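Local coordinates for protein glucose-6-phosphate 1-dehydrogenase (PDB 7E6I) that catalyses the oxidation of glucose 6-phosphate by NADP(+) to 6-phosphogluconolactone, the first and rate-limiting step of the oxidative pentose phosphate pathway, at residues A[139-142]-A[146-149]; A[106-111]-A[116-121]. One frame throughout, in Å; residues are numbered along the deposited sequence.

Contact 1 of 2, residues A[139-142]-A[146-149]; sequences NLYT and IQRV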
ATOM      1  N   ASN A 139      -1.205   5.883 -30.411  1.00 52.68           N
ATOM      2  CA  ASN A 139      -0.940   4.788 -31.336  1.00 50.04           C
ATOM      3  C   ASN A 139      -1.735   3.519 -31.070  1.00 50.55           C
ATOM      4  O   ASN A 139      -2.083   2.829 -32.026  1.00 52.86           O
ATOM      5  CB  ASN A 139       0.555   4.430 -31.320  1.00 48.98           C
ATOM      6  CG  ASN A 139       1.436   5.577 -31.785  1.00 55.88           C
ATOM      7  OD1 ASN A 139       1.673   5.751 -32.980  1.00 58.86           O
ATOM      8  ND2 ASN A 139       1.922   6.372 -30.840  1.00 57.55           N
ATOM      9  N   LEU A 140      -2.034   3.190 -29.816  1.00 50.15           N
ATOM     10  CA  LEU A 140      -2.554   1.872 -29.456  1.00 50.58           C
ATOM     11  C   LEU A 140      -3.818   1.988 -28.614  1.00 50.81           C
ATOM     12  O   LEU A 140      -3.950   1.358 -27.566  1.00 53.72           O
ATOM     13  CB  LEU A 140      -1.492   1.087 -28.701  1.00 49.22           C
ATOM     14  CG  LEU A 140      -1.321  -0.414 -28.923  1.00 51.62           C
ATOM     15  CD1 LEU A 140      -0.084  -0.871 -28.165  1.00 50.37           C
ATOM     16  CD2 LEU A 140      -2.543  -1.215 -28.506  1.00 52.96           C
ATOM     17  N   TYR A 141      -4.779   2.791 -29.063  1.00 49.96           N
ATOM     18  CA  TYR A 141      -6.044   2.976 -28.359  1.00 49.72           C
ATOM     19  C   TYR A 141      -7.190   2.683 -29.322  1.00 52.60           C
ATOM     20  O   TYR A 141      -7.281   3.311 -30.383  1.00 54.55           O
ATOM     21  CB  TYR A 141      -6.140   4.403 -27.811  1.00 48.45           C
ATOM     22  CG  TYR A 141      -7.308   4.645 -26.887  1.00 48.48           C
ATOM     23  CD1 TYR A 141      -8.543   5.045 -27.389  1.00 50.06           C
ATOM     24  CD2 TYR A 141      -7.175   4.472 -25.512  1.00 47.01           C
ATOM     25  CE1 TYR A 141      -9.609   5.265 -26.550  1.00 50.42           C
ATOM     26  CE2 TYR A 141      -8.238   4.693 -24.659  1.00 48.08           C
ATOM     27  CZ  TYR A 141      -9.448   5.089 -25.184  1.00 49.83           C
ATOM     28  OH  TYR A 141     -10.497   5.304 -24.338  1.00 51.30           O
ATOM     29  N   THR A 142      -8.064   1.742 -28.966  1.00 51.59           N
ATOM     30  CA  THR A 142      -9.230   1.428 -29.789  1.00 53.84           C
ATOM     31  C   THR A 142     -10.507   1.853 -29.072  1.00 54.66           C
ATOM     32  O   THR A 142     -10.791   1.378 -27.969  1.00 53.77           O
ATOM     33  CB  THR A 142      -9.288  -0.060 -30.151  1.00 53.26           C
ATOM     34  OG1 THR A 142     -10.548  -0.347 -30.774  1.00 58.92           O
ATOM     35  CG2 THR A 142      -9.117  -0.940 -28.929  1.00 54.08           C
ATOM     36  N   ILE A 146     -11.740  -2.251 -24.815  1.00 47.02           N
ATOM     37  CA  ILE A 146     -11.503  -1.611 -23.528  1.00 45.28           C
ATOM     38  C   ILE A 146     -10.044  -1.830 -23.137  1.00 42.45           C
ATOM     39  O   ILE A 146      -9.525  -2.950 -23.236  1.00 42.60           O
ATOM     40  CB  ILE A 146     -12.487  -2.121 -22.449  1.00 46.01           C
ATOM     41  CG1 ILE A 146     -11.900  -1.992 -21.041  1.00 45.39           C
ATOM     42  CG2 ILE A 146     -12.987  -3.529 -22.760  1.00 49.89           C
ATOM     43  CD1 ILE A 146     -11.970  -0.556 -20.478  1.00 51.96           C
ATOM     44  N   GLN A 147      -9.372  -0.750 -22.744  1.00 38.94           N
ATOM     45  CA  GLN A 147      -7.990  -0.801 -22.285  1.00 42.24           C
ATOM     46  C   GLN A 147      -7.891  -0.226 -20.876  1.00 40.04           C
ATOM     47  O   GLN A 147      -8.580   0.742 -20.535  1.00 40.79           O
ATOM     48  CB  GLN A 147      -7.041  -0.027 -23.219  1.00 37.12           C
ATOM     49  CG  GLN A 147      -7.585   1.311 -23.652  1.00 41.64           C
ATOM     50  CD  GLN A 147      -8.223   1.234 -25.039  1.00 47.24           C
ATOM     51  OE1 GLN A 147      -7.636   0.685 -25.969  1.00 48.32           O
ATOM     52  NE2 GLN A 147      -9.442   1.760 -25.169  1.00 45.39           N
ATOM     53  N   ARG A 148      -7.024  -0.826 -20.068  1.00 35.87           N
ATOM     54  CA  ARG A 148      -6.780  -0.402 -18.701  1.00 35.39           C
ATOM     55  C   ARG A 148      -5.278  -0.296 -18.486  1.00 37.51           C
ATOM     56  O   ARG A 148      -4.520  -1.165 -18.926  1.00 38.33           O
ATOM     57  CB  ARG A 148      -7.390  -1.393 -17.704  1.00 34.54           C
ATOM     58  CG  ARG A 148      -8.907  -1.418 -17.710  1.00 36.36           C
ATOM     59  CD  ARG A 148      -9.467  -2.588 -16.909  1.00 35.89           C
ATOM     60  NE  ARG A 148     -10.915  -2.690 -17.067  1.00 38.20           N
ATOM     61  CZ  ARG A 148     -11.606  -3.823 -16.969  1.00 37.98           C
ATOM     62  NH1 ARG A 148     -10.988  -4.972 -16.708  1.00 34.43           N
ATOM     63  NH2 ARG A 148     -12.923  -3.800 -17.135  1.00 41.13           N
ATOM     64  N   VAL A 149      -4.831   0.764 -17.822  1.00 34.15           N
ATOM     65  CA  VAL A 149      -3.410   0.906 -17.534  1.00 34.43           C
ATOM     66  C   VAL A 149      -3.213   0.968 -16.022  1.00 34.28           C
ATOM     67  O   VAL A 149      -3.946   1.667 -15.315  1.00 32.79           O
ATOM     68  CB  VAL A 149      -2.779   2.113 -18.260  1.00 36.87           C
ATOM     69  CG1 VAL A 149      -3.838   3.036 -18.861  1.00 34.40           C
ATOM     70  CG2 VAL A 149      -1.809   2.866 -17.354  1.00 36.16           C
TER
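Gln-147 NE2 donates to Thr-142 O at 3.1 Å in a nearly straight bond, with an N-H...O angle of 172°. The contact lies in the Rossmann-type domain, where the chain leaves helix 126-139 and re-enters the parallel sheet as strand 146-152. It illustrates how one side-chain amide can tie a loop to the strand that follows. The same amide accepts at OE1 from Thr-142 N (3.2 Å), so both polar backbone atoms of a single residue are held by one group. Thr-142 O lies in the amide plane of Gln-147, although NE2 itself sits above the plane of that carbonyl rather than on a lone pair. Gln-147 CG takes the position between its backbone N and carbonyl carbon (chi1 44°), and a bend at chi2 turns the amide toward the backbone of Thr-142. Tyr-141 lays its ring against this buried amide, the two planes only 22° apart. The ring also makes a cation-pi contact with Lys-137, and its hydroxyl is hydrogen-bonded to Glu-177. The stack is offset: Gln-147 NE2 stands above the ring near the rim, 3.2 Å from Tyr-141 CE2, while Gln-147 CD lies 3.4 Å from Tyr-141 CD2.

Contact 2 of 2, residues A[106-111]-A[116-121]; sequences EFEAEK and PHRLFY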
ATOM      1  N   GLU A 106      -2.617  -8.952 -34.615  1.00 61.48           N
ATOM      2  CA  GLU A 106      -2.428 -10.293 -35.164  1.00 65.04           C
ATOM      3  C   GLU A 106      -3.033 -11.347 -34.250  1.00 65.24           C
ATOM      4  O   GLU A 106      -3.776 -12.226 -34.701  1.00 66.05           O
ATOM      5  CB  GLU A 106      -0.939 -10.573 -35.371  1.00 66.60           C
ATOM      6  CG  GLU A 106      -0.410 -10.181 -36.733  1.00 74.47           C
ATOM      7  CD  GLU A 106       0.782 -11.027 -37.173  1.00 83.13           C
ATOM      8  OE1 GLU A 106       1.891 -10.867 -36.604  1.00 80.03           O
ATOM      9  OE2 GLU A 106       0.610 -11.849 -38.097  1.00 86.88           O
ATOM     10  N   PHE A 107      -2.714 -11.273 -32.954  1.00 65.17           N
ATOM     11  CA  PHE A 107      -3.248 -12.226 -31.987  1.00 62.84           C
ATOM     12  C   PHE A 107      -4.755 -12.074 -31.836  1.00 61.48           C
ATOM     13  O   PHE A 107      -5.478 -13.072 -31.741  1.00 61.16           O
ATOM     14  CB  PHE A 107      -2.540 -12.044 -30.642  1.00 62.26           C
ATOM     15  CG  PHE A 107      -3.193 -12.772 -29.497  1.00 61.43           C
ATOM     16  CD1 PHE A 107      -2.890 -14.100 -29.241  1.00 63.33           C
ATOM     17  CD2 PHE A 107      -4.096 -12.123 -28.664  1.00 61.05           C
ATOM     18  CE1 PHE A 107      -3.481 -14.778 -28.182  1.00 64.11           C
ATOM     19  CE2 PHE A 107      -4.696 -12.793 -27.607  1.00 57.19           C
ATOM     20  CZ  PHE A 107      -4.384 -14.124 -27.366  1.00 60.87           C
ATOM     21  N   GLU A 108      -5.250 -10.833 -31.820  1.00 63.22           N
ATOM     22  CA  GLU A 108      -6.684 -10.594 -31.663  1.00 67.22           C
ATOM     23  C   GLU A 108      -7.489 -10.966 -32.906  1.00 69.63           C
ATOM     24  O   GLU A 108      -8.721 -10.860 -32.889  1.00 66.27           O
ATOM     25  CB  GLU A 108      -6.936  -9.127 -31.298  1.00 62.87           C
ATOM     26  CG  GLU A 108      -6.324  -8.718 -29.963  1.00 64.73           C
ATOM     27  CD  GLU A 108      -6.686  -7.294 -29.533  1.00 64.82           C
ATOM     28  OE1 GLU A 108      -6.987  -6.461 -30.417  1.00 65.74           O
ATOM     29  OE2 GLU A 108      -6.654  -7.007 -28.309  1.00 61.06           O
ATOM     30  N   ALA A 109      -6.827 -11.367 -33.987  1.00 70.79           N
ATOM     31  CA  ALA A 109      -7.494 -11.881 -35.175  1.00 67.87           C
ATOM     32  C   ALA A 109      -7.396 -13.394 -35.276  1.00 65.87           C
ATOM     33  O   ALA A 109      -8.379 -14.048 -35.622  1.00 69.79           O
ATOM     34  CB  ALA A 109      -6.901 -11.239 -36.429  1.00 66.53           C
ATOM     35  N   GLU A 110      -6.224 -13.959 -34.976  1.00 68.85           N
ATOM     36  CA  GLU A 110      -6.073 -15.406 -34.861  1.00 71.61           C
ATOM     37  C   GLU A 110      -7.042 -16.003 -33.845  1.00 74.92           C
ATOM     38  O   GLU A 110      -7.385 -17.187 -33.950  1.00 75.49           O
ATOM     39  CB  GLU A 110      -4.625 -15.740 -34.493  1.00 76.08           C
ATOM     40  CG  GLU A 110      -4.246 -17.209 -34.632  1.00 86.58           C
ATOM     41  CD  GLU A 110      -3.476 -17.733 -33.425  1.00 89.25           C
ATOM     42  OE1 GLU A 110      -2.528 -17.046 -32.974  1.00 88.20           O
ATOM     43  OE2 GLU A 110      -3.822 -18.829 -32.926  1.00 89.36           O
ATOM     44  N   LYS A 111      -7.465 -15.221 -32.851  1.00 75.26           N
ATOM     45  CA  LYS A 111      -8.640 -15.518 -32.038  1.00 75.13           C
ATOM     46  C   LYS A 111      -9.722 -14.525 -32.429  1.00 74.49           C
ATOM     47  O   LYS A 111      -9.450 -13.329 -32.550  1.00 76.77           O
ATOM     48  CB  LYS A 111      -8.337 -15.408 -30.541  1.00 69.38           C
ATOM     49  CG  LYS A 111      -6.919 -15.779 -30.162  1.00 66.17           C
ATOM     50  CD  LYS A 111      -6.761 -17.286 -30.141  1.00 67.34           C
ATOM     51  CE  LYS A 111      -5.440 -17.701 -29.528  1.00 70.19           C
ATOM     52  NZ  LYS A 111      -5.640 -18.770 -28.511  1.00 69.80           N
ATOM     53  N   PRO A 116     -11.365  -5.973 -28.261  1.00 58.51           N
ATOM     54  CA  PRO A 116     -10.056  -6.123 -27.615  1.00 54.90           C
ATOM     55  C   PRO A 116     -10.132  -5.809 -26.122  1.00 52.96           C
ATOM     56  O   PRO A 116     -10.742  -4.819 -25.704  1.00 50.94           O
ATOM     57  CB  PRO A 116      -9.174  -5.117 -28.364  1.00 56.66           C
ATOM     58  CG  PRO A 116      -9.906  -4.799 -29.628  1.00 55.65           C
ATOM     59  CD  PRO A 116     -11.359  -4.983 -29.350  1.00 58.05           C
ATOM     60  N   HIS A 117      -9.529  -6.680 -25.314  1.00 49.13           N
ATOM     61  CA  HIS A 117      -9.377  -6.472 -23.875  1.00 46.94           C
ATOM     62  C   HIS A 117      -7.884  -6.386 -23.580  1.00 46.67           C
ATOM     63  O   HIS A 117      -7.177  -7.399 -23.650  1.00 46.65           O
ATOM     64  CB  HIS A 117     -10.003  -7.609 -23.073  1.00 44.34           C
ATOM     65  CG  HIS A 117     -11.496  -7.670 -23.142  1.00 46.22           C
ATOM     66  ND1 HIS A 117     -12.209  -8.779 -22.738  1.00 44.32           N
ATOM     67  CD2 HIS A 117     -12.411  -6.769 -23.574  1.00 46.15           C
ATOM     68  CE1 HIS A 117     -13.501  -8.555 -22.909  1.00 46.88           C
ATOM     69  NE2 HIS A 117     -13.651  -7.344 -23.418  1.00 49.64           N
ATOM     70  N   ARG A 118      -7.398  -5.193 -23.240  1.00 42.41           N
ATOM     71  CA  ARG A 118      -5.963  -4.951 -23.115  1.00 44.97           C
ATOM     72  C   ARG A 118      -5.624  -4.321 -21.770  1.00 42.82           C
ATOM     73  O   ARG A 118      -6.187  -3.281 -21.399  1.00 38.38           O
ATOM     74  CB  ARG A 118      -5.461  -4.051 -24.256  1.00 45.90           C
ATOM     75  CG  ARG A 118      -5.830  -4.578 -25.633  1.00 47.07           C
ATOM     76  CD  ARG A 118      -5.395  -3.652 -26.733  1.00 50.93           C
ATOM     77  NE  ARG A 118      -5.757  -4.175 -28.047  1.00 53.68           N
ATOM     78  CZ  ARG A 118      -6.026  -3.413 -29.098  1.00 54.06           C
ATOM     79  NH1 ARG A 118      -5.976  -2.090 -28.992  1.00 55.85           N
ATOM     80  NH2 ARG A 118      -6.338  -3.969 -30.254  1.00 54.68           N
ATOM     81  N   LEU A 119      -4.697  -4.950 -21.049  1.00 39.64           N
ATOM     82  CA  LEU A 119      -4.155  -4.411 -19.811  1.00 39.13           C
ATOM     83  C   LEU A 119      -2.710  -3.992 -20.065  1.00 38.91           C
ATOM     84  O   LEU A 119      -1.915  -4.775 -20.595  1.00 40.33           O
ATOM     85  CB  LEU A 119      -4.238  -5.439 -18.673  1.00 37.54           C
ATOM     86  CG  LEU A 119      -3.772  -5.019 -17.265  1.00 39.13           C
ATOM     87  CD1 LEU A 119      -4.678  -3.926 -16.715  1.00 37.63           C
ATOM     88  CD2 LEU A 119      -3.712  -6.204 -16.279  1.00 34.68           C
ATOM     89  N   PHE A 120      -2.383  -2.752 -19.719  1.00 37.47           N
ATOM     90  CA  PHE A 120      -1.018  -2.238 -19.787  1.00 37.33           C
ATOM     91  C   PHE A 120      -0.512  -2.015 -18.369  1.00 35.59           C
ATOM     92  O   PHE A 120      -0.993  -1.116 -17.671  1.00 36.89           O
ATOM     93  CB  PHE A 120      -0.973  -0.941 -20.589  1.00 37.25           C
ATOM     94  CG  PHE A 120      -1.405  -1.099 -22.009  1.00 40.30           C
ATOM     95  CD1 PHE A 120      -0.537  -1.618 -22.960  1.00 40.42           C
ATOM     96  CD2 PHE A 120      -2.690  -0.754 -22.394  1.00 40.92           C
ATOM     97  CE1 PHE A 120      -0.939  -1.774 -24.276  1.00 42.98           C
ATOM     98  CE2 PHE A 120      -3.099  -0.909 -23.710  1.00 42.27           C
ATOM     99  CZ  PHE A 120      -2.226  -1.424 -24.651  1.00 43.53           C
ATOM    100  N   TYR A 121       0.448  -2.830 -17.943  1.00 34.38           N
ATOM    101  CA  TYR A 121       1.100  -2.644 -16.649  1.00 36.67           C
ATOM    102  C   TYR A 121       2.369  -1.821 -16.851  1.00 36.18           C
ATOM    103  O   TYR A 121       3.292  -2.262 -17.544  1.00 36.49           O
ATOM    104  CB  TYR A 121       1.428  -3.992 -15.997  1.00 34.04           C
ATOM    105  CG  TYR A 121       1.719  -3.881 -14.519  1.00 35.07           C
ATOM    106  CD1 TYR A 121       2.803  -3.129 -14.053  1.00 35.20           C
ATOM    107  CD2 TYR A 121       0.900  -4.509 -13.583  1.00 33.30           C
ATOM    108  CE1 TYR A 121       3.064  -3.009 -12.701  1.00 35.53           C
ATOM    109  CE2 TYR A 121       1.151  -4.394 -12.224  1.00 33.08           C
ATOM    110  CZ  TYR A 121       2.230  -3.650 -11.784  1.00 34.73           C
ATOM    111  OH  TYR A 121       2.475  -3.540 -10.427  1.00 36.09           O
TER
HETATM  112  O   HOH W   1      -8.156  -8.953 -26.510  1.00 54.20           O
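The carboxylate of Glu-108 lies at the edge of the Arg-118 guanidinium, the planes 19° apart, while Pro-116 CB rests over one face of the guanidinium, toward its rim. Glu-108 CD lies in the guanidinium plane, and the grip is side-on, with two nitrogens each serving a different oxygen. Arg-118 NH2 gives the shorter bond, 2.6 Å to Glu-108 OE1. Arg-118 NE reaches Glu-108 OE2 at 3.0 Å, and both oxygens are met on their syn sides, though from somewhat outside the carboxylate plane. Paired bonds of this kind fix the rotation of both groups, and the pairing would be expected to favour the ionised forms of these two buried side chains. Within the fold, the salt bridge closes the end of the Rossmann crossover in which helix 94-110 carries the chain from strand 84-88 past two strands of the sheet to strand 117-122. Glu-108 sits in the last turn of that helix, its chain extended beyond CG (chi2 -175°), which carries the carboxylate across to the beginning of the strand. Arg-118 is likewise straight from CG to NE, and the two side chains cross at about a right angle. Pro-116 also packs on the acid, its CB 3.2 Å from Glu-108 OE2 and 3.3 Å from Glu-108 OE1. A water adds a second route between helix and strand: it accepts from His-117 N at 2.9 Å and lies 3.0 Å from Glu-108 OE2, to which it can donate.

How the contacts relate
Contacts 2 and 1 follow in series along the chain, each closing a helix-to-strand return, and their centres lie about 10 Å apart. Their strands, 117-122 and 146-152, are parallel neighbours, joined by probable hydrogen bonds from Ile-146 N to Pro-116 O (2.9 Å) and from Phe-120 N to Arg-148 O (2.8 Å). Their side chains meet too: Thr-142 CG2 packs 3.3 Å from Arg-118 NH1, so the loop of contact 1 lies against the arginine of contact 2. Both stand away from the annotated sites, at the beginnings of the strands; at the far end, just beyond strand 146-152, Lys-153 lines the pocket of bound glucose 6-phosphate.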